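Local atomic coordinates of type IV pilus secretin PilQ family protein (Vibrio cholerae, PDB entry 6W6M), a protein that probably forms the outer-membrane channel through which the type IV competence pilus passes in natural transformation, as a fourteen-subunit secretin. Residues E337-M345 / F377-S386; T517-I528 / Q554-T565. All blocks are in the same frame, centred on the assembly; numbering follows the deposited sequence.

How the contacts relate
Contact 1 and contact 2 lie along one antiparallel sheet, with centres about 41 Å apart and nearest atoms about 8 Å apart, so they do not touch. They are joined through neighbouring strands: 337-345 belongs to strand 320-347, and 554-565 belongs to strand 549-568, which pairs with it. Contact 1 adds a short strand near one end of the sheet, about 57 Å from the chain centre; contact 2 is a long antiparallel pairing, interrupted by a bulge near Leu520 and Gly521, nearer the middle, about 20 Å from that centre. Both also meet the second subunit, contact 1 by side-chain packing and contact 2 by continuing the sheet across the interface, as expected in a secretin barrel.

Contact 1. Residues E337-M345 / F377-S386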
# COMPACT_ATOMS: atom_id res chain seq x y z
N GLU A 337 50.42 -45.66 2.64
CA GLU A 337 50.45 -45.66 1.18
C GLU A 337 51.80 -46.10 0.60
O GLU A 337 52.86 -45.70 1.09
CB GLU A 337 50.09 -44.27 0.66
CG GLU A 337 49.84 -44.22 -0.84
CD GLU A 337 49.48 -42.83 -1.31
OE1 GLU A 337 49.73 -41.86 -0.56
OE2 GLU A 337 48.94 -42.69 -2.43
N LEU A 338 51.75 -46.92 -0.44
CA LEU A 338 52.94 -47.43 -1.13
C LEU A 338 52.85 -47.19 -2.63
O LEU A 338 51.81 -47.42 -3.24
CB LEU A 338 53.12 -48.93 -0.89
CG LEU A 338 53.40 -49.47 0.51
CD1 LEU A 338 53.39 -50.97 0.49
CD2 LEU A 338 54.71 -48.98 1.05
N GLY A 339 53.95 -46.76 -3.25
CA GLY A 339 53.91 -46.47 -4.67
C GLY A 339 55.23 -46.70 -5.36
O GLY A 339 56.28 -46.71 -4.72
N VAL A 340 55.18 -46.88 -6.68
CA VAL A 340 56.35 -47.27 -7.47
C VAL A 340 56.36 -46.54 -8.81
O VAL A 340 55.32 -46.37 -9.47
CB VAL A 340 56.40 -48.79 -7.69
CG1 VAL A 340 57.53 -49.15 -8.60
CG2 VAL A 340 56.59 -49.51 -6.38
N ARG A 341 57.55 -46.16 -9.24
CA ARG A 341 57.71 -45.40 -10.48
C ARG A 341 58.94 -45.94 -11.20
O ARG A 341 60.05 -45.76 -10.71
CB ARG A 341 57.86 -43.92 -10.17
CG ARG A 341 57.14 -42.98 -11.08
CD ARG A 341 56.84 -41.70 -10.36
NE ARG A 341 58.03 -41.08 -9.81
CZ ARG A 341 58.54 -39.92 -10.23
NH1 ARG A 341 57.94 -39.25 -11.19
NH2 ARG A 341 59.63 -39.44 -9.66
N TRP A 342 58.77 -46.60 -12.35
CA TRP A 342 59.96 -47.09 -13.05
C TRP A 342 59.82 -46.96 -14.55
O TRP A 342 58.72 -46.87 -15.10
CB TRP A 342 60.30 -48.54 -12.68
CG TRP A 342 59.32 -49.58 -13.07
CD1 TRP A 342 58.41 -50.16 -12.25
CD2 TRP A 342 59.18 -50.21 -14.34
NE1 TRP A 342 57.69 -51.10 -12.94
CE2 TRP A 342 58.14 -51.15 -14.23
CE3 TRP A 342 59.82 -50.06 -15.57
CZ2 TRP A 342 57.73 -51.94 -15.30
CZ3 TRP A 342 59.41 -50.84 -16.64
CH2 TRP A 342 58.38 -51.77 -16.50
N GLY A 343 60.98 -46.97 -15.21
CA GLY A 343 61.04 -46.78 -16.65
C GLY A 343 62.26 -47.42 -17.26
O GLY A 343 63.27 -47.65 -16.58
N VAL A 344 62.18 -47.70 -18.56
CA VAL A 344 63.27 -48.31 -19.31
C VAL A 344 63.40 -47.60 -20.65
O VAL A 344 62.48 -46.93 -21.12
CB VAL A 344 63.06 -49.82 -19.53
CG1 VAL A 344 64.14 -50.39 -20.41
CG2 VAL A 344 63.03 -50.55 -18.22
N MET A 345 64.58 -47.73 -21.25
CA MET A 345 64.83 -47.08 -22.54
C MET A 345 66.01 -47.77 -23.19
O MET A 345 67.12 -47.71 -22.66
CB MET A 345 65.11 -45.60 -22.32
CG MET A 345 65.32 -44.80 -23.57
SD MET A 345 65.53 -43.06 -23.19
CE MET A 345 63.85 -42.55 -22.90
N PHE A 377 58.97 -40.78 -20.71
CA PHE A 377 59.98 -41.79 -20.43
C PHE A 377 59.42 -42.95 -19.63
O PHE A 377 59.71 -44.11 -19.94
CB PHE A 377 61.16 -41.14 -19.70
CG PHE A 377 62.12 -42.12 -19.10
CD1 PHE A 377 62.89 -42.94 -19.89
CD2 PHE A 377 62.28 -42.20 -17.73
CE1 PHE A 377 63.77 -43.84 -19.34
CE2 PHE A 377 63.16 -43.10 -17.17
CZ PHE A 377 63.90 -43.92 -17.98
N LEU A 378 58.58 -42.67 -18.63
CA LEU A 378 58.25 -43.65 -17.62
C LEU A 378 57.28 -44.70 -18.14
O LEU A 378 56.33 -44.38 -18.86
CB LEU A 378 57.66 -42.96 -16.39
CG LEU A 378 58.60 -42.02 -15.61
CD1 LEU A 378 57.85 -41.30 -14.52
CD2 LEU A 378 59.77 -42.78 -15.03
N ASN A 379 57.53 -45.96 -17.79
CA ASN A 379 56.63 -47.05 -18.13
C ASN A 379 55.50 -47.16 -17.12
O ASN A 379 54.32 -47.12 -17.48
CB ASN A 379 57.39 -48.38 -18.18
CG ASN A 379 57.99 -48.65 -19.53
OD1 ASN A 379 57.73 -49.68 -20.14
ND2 ASN A 379 58.80 -47.73 -20.01
N VAL A 380 55.84 -47.30 -15.84
CA VAL A 380 54.87 -47.44 -14.77
C VAL A 380 55.00 -46.23 -13.87
O VAL A 380 56.09 -45.96 -13.35
CB VAL A 380 55.09 -48.75 -13.99
CG1 VAL A 380 54.22 -48.78 -12.77
CG2 VAL A 380 54.81 -49.92 -14.88
N ASN A 381 53.90 -45.52 -13.67
CA ASN A 381 53.88 -44.25 -12.94
C ASN A 381 52.79 -44.30 -11.87
O ASN A 381 51.69 -43.79 -12.09
CB ASN A 381 53.67 -43.10 -13.92
CG ASN A 381 53.92 -41.75 -13.30
OD1 ASN A 381 54.75 -41.61 -12.41
ND2 ASN A 381 53.20 -40.75 -13.77
N LEU A 382 53.10 -44.86 -10.71
CA LEU A 382 52.14 -45.07 -9.63
C LEU A 382 52.72 -44.58 -8.32
O LEU A 382 52.79 -45.31 -7.33
CB LEU A 382 51.75 -46.54 -9.55
CG LEU A 382 51.07 -47.08 -10.81
CD1 LEU A 382 50.77 -48.54 -10.68
CD2 LEU A 382 49.80 -46.31 -11.10
N ALA A 383 53.21 -43.35 -8.32
CA ALA A 383 53.88 -42.80 -7.15
C ALA A 383 52.88 -42.51 -6.03
O ALA A 383 51.75 -42.10 -6.26
CB ALA A 383 54.61 -41.51 -7.51
N SER A 384 53.34 -42.72 -4.80
CA SER A 384 52.56 -42.35 -3.62
C SER A 384 52.33 -40.85 -3.60
O SER A 384 53.27 -40.06 -3.52
CB SER A 384 53.28 -42.79 -2.35
OG SER A 384 52.84 -42.05 -1.24
N THR A 385 51.06 -40.45 -3.66
CA THR A 385 50.67 -39.05 -3.82
C THR A 385 50.35 -38.46 -2.46
O THR A 385 49.24 -38.60 -1.95
CB THR A 385 49.47 -38.94 -4.76
OG1 THR A 385 48.38 -39.69 -4.23
CG2 THR A 385 49.83 -39.47 -6.14
N SER A 386 51.33 -37.77 -1.88
CA SER A 386 51.18 -37.11 -0.58
C SER A 386 52.27 -36.05 -0.49
O SER A 386 53.09 -35.90 -1.40
CB SER A 386 51.28 -38.10 0.58
OG SER A 386 50.35 -39.15 0.44
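Val380 lies over one face of the Trp342 indole: its CB sits over the five-membered ring, 3.9 Å from the centroid, in a CH-pi contact, while Val380 CG2 stands above the same face, offset toward the rim, 3.6 Å from Trp342 CZ2. The ring reaches this place because its CG lies between the backbone N and the carbonyl carbon (chi1 64°), bringing the indole back toward the neighbouring strand. Val340 CG1 fits in plane at the ring's edge, and Asn379 approaches farther along, its CB 3.5 Å from Trp342 CZ3 and its amide only 18° from parallel to the indole. The NE1 makes a weak hydrogen bond to Leu547 O.

Asn379 and Val380 both stand opposite Trp342, a classic beta bulge in the antiparallel pairing of short strand 380-382 with long strand 320-347. Val380 N bonds firmly to Trp342 O, whereas Asn379 N reaches the same oxygen only weakly; beyond the bulge, Val340 and Leu382 exchange two backbone bonds. Gly339 and Gly343 let the chains run close, and strand 404-429 pairs along the other side of 337-345.

On the face opposite Trp342, Arg341 and Asn381 run side by side. Ala383 CB packs 3.6 Å from Arg341 CD, and the Leu378 side chain crosses that of Arg341, its CD1 touching CG. The guanidinium continues to Glu408, with which NH2 forms a salt bridge. At one end Glu337, its extended chain starting with CG anti to the backbone N (chi1 -169°), spreads its carboxylate between two weak bonds: Ser384 OG gives to OE1 at 3.2 Å and Thr385 N to OE2 at 3.3 Å. At the other end Met345 CB lies in plane at the edge of the Phe377 ring.

Contact 2. Residues T517-I528 / Q554-T565; sequences TVVLGGIFQHSI and QMGKSELLIFVT
The imidazole of His526 has Met555 SD at its edge, 5.1 Å from the ring centroid, while Lys557 CE and the carbonyl of Gly556 come to it obliquely; Gly556 O is 3.2 Å from His526 ND1. With CG anti to the backbone N (chi1 -178°), the ring leans across to the partner strand. Phe524, on the same face, is approached obliquely by Glu559 CB and Lys557 CE. At the far end the Phe563 ring has Val519 CB and Thr517 OG1 obliquely beside it. That hydroxyl donates to Val564 O at 3.3 Å from above the carbonyl plane, sharing this oxygen with Val518 N.

The other face is apolar toward one end. Val564 CG1 touches both Val518 CG2, at 3.7 Å, and Leu520 CG, at 3.8 Å, in directions roughly at right angles; next along, Leu520 CD1 meets Ile562 CG2, and Ile523 CD1 lies beside Leu560 CD2 at 4.2 Å. Leu520, Leu560 and Ile562 also pack on strand 496-513. Leu520 and Gly521 both stand opposite Ile562, a beta bulge: Leu520 N gives to Ile562 O and Ile562 N to Gly521 O. From Ile523 to Ser527 the pairing is regular.

Gly522 to Ile528 pair with a strand of the second subunit, carrying the sheet onward: an antiparallel edge-to-edge assembly characteristic of the secretin beta-barrel, whose wall is shared by all subunits.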
# COMPACT_ATOMS: atom_id res chain seq x y z
N THR A 517 25.84 -40.69 38.64
CA THR A 517 25.93 -40.29 37.24
C THR A 517 25.14 -41.24 36.34
O THR A 517 25.03 -42.43 36.61
CB THR A 517 27.38 -40.25 36.78
OG1 THR A 517 27.44 -39.65 35.48
CG2 THR A 517 27.96 -41.63 36.69
N VAL A 518 24.61 -40.68 35.26
CA VAL A 518 23.99 -41.45 34.19
C VAL A 518 24.56 -40.95 32.87
O VAL A 518 24.96 -39.79 32.78
CB VAL A 518 22.45 -41.35 34.19
CG1 VAL A 518 21.89 -41.95 35.44
CG2 VAL A 518 22.00 -39.93 34.05
N VAL A 519 24.61 -41.81 31.87
CA VAL A 519 24.99 -41.39 30.53
C VAL A 519 23.73 -41.07 29.74
O VAL A 519 22.83 -41.90 29.63
CB VAL A 519 25.87 -42.44 29.83
CG1 VAL A 519 25.12 -43.72 29.64
CG2 VAL A 519 26.43 -41.91 28.53
N LEU A 520 23.65 -39.85 29.22
CA LEU A 520 22.46 -39.40 28.52
C LEU A 520 22.43 -39.91 27.09
O LEU A 520 21.38 -40.25 26.56
CB LEU A 520 22.38 -37.88 28.53
CG LEU A 520 22.20 -37.16 29.85
CD1 LEU A 520 22.29 -35.67 29.64
CD2 LEU A 520 20.87 -37.52 30.45
N GLY A 521 23.59 -39.92 26.43
CA GLY A 521 23.68 -40.40 25.07
C GLY A 521 25.11 -40.37 24.60
O GLY A 521 26.03 -39.95 25.31
N GLY A 522 25.29 -40.84 23.37
CA GLY A 522 26.60 -40.85 22.76
C GLY A 522 26.49 -41.18 21.30
O GLY A 522 25.43 -41.56 20.81
N ILE A 523 27.60 -41.03 20.60
CA ILE A 523 27.68 -41.38 19.19
C ILE A 523 28.99 -42.11 18.95
O ILE A 523 30.04 -41.69 19.44
CB ILE A 523 27.57 -40.15 18.26
CG1 ILE A 523 26.19 -39.52 18.36
CG2 ILE A 523 27.82 -40.53 16.82
CD1 ILE A 523 26.07 -38.19 17.71
N PHE A 524 28.93 -43.20 18.20
CA PHE A 524 30.10 -44.01 17.87
C PHE A 524 30.26 -44.06 16.36
O PHE A 524 29.27 -44.19 15.64
CB PHE A 524 29.95 -45.42 18.44
CG PHE A 524 31.07 -46.34 18.08
CD1 PHE A 524 32.27 -46.29 18.78
CD2 PHE A 524 30.93 -47.27 17.06
CE1 PHE A 524 33.30 -47.14 18.45
CE2 PHE A 524 31.97 -48.11 16.73
CZ PHE A 524 33.15 -48.04 17.43
N GLN A 525 31.49 -43.94 15.87
CA GLN A 525 31.72 -44.02 14.43
C GLN A 525 32.99 -44.80 14.13
O GLN A 525 33.96 -44.75 14.87
CB GLN A 525 31.83 -42.65 13.79
CG GLN A 525 30.57 -41.86 13.80
CD GLN A 525 30.75 -40.50 13.23
OE1 GLN A 525 29.80 -39.90 12.74
NE2 GLN A 525 31.97 -40.00 13.27
N HIS A 526 32.98 -45.48 12.98
CA HIS A 526 34.12 -46.26 12.53
C HIS A 526 34.15 -46.24 11.01
O HIS A 526 33.10 -46.20 10.37
CB HIS A 526 34.03 -47.68 13.05
CG HIS A 526 35.18 -48.54 12.67
ND1 HIS A 526 36.47 -48.26 13.06
CD2 HIS A 526 35.24 -49.67 11.94
CE1 HIS A 526 37.28 -49.19 12.58
NE2 HIS A 526 36.56 -50.06 11.90
N SER A 527 35.34 -46.26 10.42
CA SER A 527 35.41 -46.31 8.96
C SER A 527 36.73 -46.92 8.49
O SER A 527 37.75 -46.78 9.16
CB SER A 527 35.26 -44.91 8.35
OG SER A 527 36.32 -44.07 8.73
N ILE A 528 36.68 -47.59 7.34
CA ILE A 528 37.82 -48.30 6.76
C ILE A 528 37.79 -48.16 5.25
O ILE A 528 36.76 -48.41 4.62
CB ILE A 528 37.80 -49.80 7.14
CG1 ILE A 528 38.00 -49.99 8.63
CG2 ILE A 528 38.88 -50.54 6.42
CD1 ILE A 528 37.74 -51.39 9.09
N GLN A 554 43.31 -46.79 4.82
CA GLN A 554 43.01 -45.77 5.82
C GLN A 554 41.97 -46.28 6.80
O GLN A 554 41.13 -47.11 6.45
CB GLN A 554 42.53 -44.49 5.15
CG GLN A 554 42.33 -43.36 6.10
CD GLN A 554 42.02 -42.09 5.38
OE1 GLN A 554 42.04 -42.04 4.15
NE2 GLN A 554 41.71 -41.05 6.13
N MET A 555 42.06 -45.89 8.07
CA MET A 555 41.10 -46.29 9.11
C MET A 555 40.88 -45.18 10.14
O MET A 555 41.83 -44.54 10.58
CB MET A 555 41.58 -47.56 9.81
CG MET A 555 40.69 -48.00 10.96
SD MET A 555 41.21 -49.52 11.76
CE MET A 555 42.65 -48.97 12.66
N GLY A 556 39.62 -44.94 10.52
CA GLY A 556 39.30 -43.91 11.50
C GLY A 556 38.30 -44.41 12.52
O GLY A 556 37.49 -45.30 12.24
N LYS A 557 38.35 -43.81 13.71
CA LYS A 557 37.43 -44.19 14.78
C LYS A 557 37.15 -43.00 15.69
O LYS A 557 38.07 -42.25 16.03
CB LYS A 557 37.98 -45.34 15.59
CG LYS A 557 37.31 -45.51 16.92
CD LYS A 557 37.83 -46.70 17.66
CE LYS A 557 37.41 -47.98 17.00
NZ LYS A 557 37.70 -49.15 17.86
N SER A 558 35.89 -42.84 16.09
CA SER A 558 35.50 -41.69 16.89
C SER A 558 34.44 -42.09 17.91
O SER A 558 33.63 -42.97 17.66
CB SER A 558 34.98 -40.56 16.01
OG SER A 558 34.56 -39.47 16.80
N GLU A 559 34.45 -41.41 19.05
CA GLU A 559 33.49 -41.73 20.10
C GLU A 559 33.17 -40.51 20.95
O GLU A 559 34.08 -39.78 21.35
CB GLU A 559 34.02 -42.84 20.98
CG GLU A 559 33.08 -43.29 22.04
CD GLU A 559 33.65 -44.42 22.84
OE1 GLU A 559 34.80 -44.81 22.56
OE2 GLU A 559 32.95 -44.93 23.75
N LEU A 560 31.88 -40.29 21.19
CA LEU A 560 31.40 -39.14 22.00
C LEU A 560 30.44 -39.65 23.07
O LEU A 560 29.63 -40.54 22.76
CB LEU A 560 30.71 -38.13 21.07
CG LEU A 560 29.69 -37.21 21.74
CD1 LEU A 560 30.37 -35.97 22.29
CD2 LEU A 560 28.59 -36.83 20.77
N LEU A 561 30.56 -39.11 24.28
CA LEU A 561 29.70 -39.48 25.40
C LEU A 561 29.30 -38.25 26.21
O LEU A 561 30.08 -37.31 26.35
CB LEU A 561 30.38 -40.48 26.34
CG LEU A 561 30.71 -41.86 25.79
CD1 LEU A 561 31.50 -42.64 26.79
CD2 LEU A 561 29.45 -42.61 25.44
N ILE A 562 28.08 -38.27 26.77
CA ILE A 562 27.60 -37.19 27.61
C ILE A 562 27.08 -37.75 28.93
O ILE A 562 26.23 -38.65 28.94
CB ILE A 562 26.50 -36.37 26.90
CG1 ILE A 562 27.08 -35.64 25.70
CG2 ILE A 562 25.88 -35.38 27.85
CD1 ILE A 562 26.08 -35.04 24.79
N PHE A 563 27.60 -37.24 30.05
CA PHE A 563 27.21 -37.63 31.40
C PHE A 563 26.56 -36.47 32.13
O PHE A 563 26.80 -35.31 31.82
CB PHE A 563 28.42 -38.08 32.24
CG PHE A 563 29.21 -39.19 31.65
CD1 PHE A 563 30.24 -38.93 30.77
CD2 PHE A 563 28.97 -40.49 32.01
CE1 PHE A 563 30.98 -39.95 30.24
CE2 PHE A 563 29.71 -41.51 31.48
CZ PHE A 563 30.72 -41.24 30.59
N VAL A 564 25.78 -36.79 33.16
CA VAL A 564 25.22 -35.79 34.05
C VAL A 564 25.13 -36.36 35.45
O VAL A 564 24.92 -37.56 35.64
CB VAL A 564 23.84 -35.28 33.56
CG1 VAL A 564 22.82 -36.39 33.55
CG2 VAL A 564 23.36 -34.16 34.42
N THR A 565 25.32 -35.50 36.45
CA THR A 565 25.22 -35.90 37.85
C THR A 565 24.69 -34.77 38.73
O THR A 565 25.35 -33.74 38.88
CB THR A 565 26.58 -36.39 38.37
OG1 THR A 565 26.52 -36.57 39.79
CG2 THR A 565 27.67 -35.42 38.04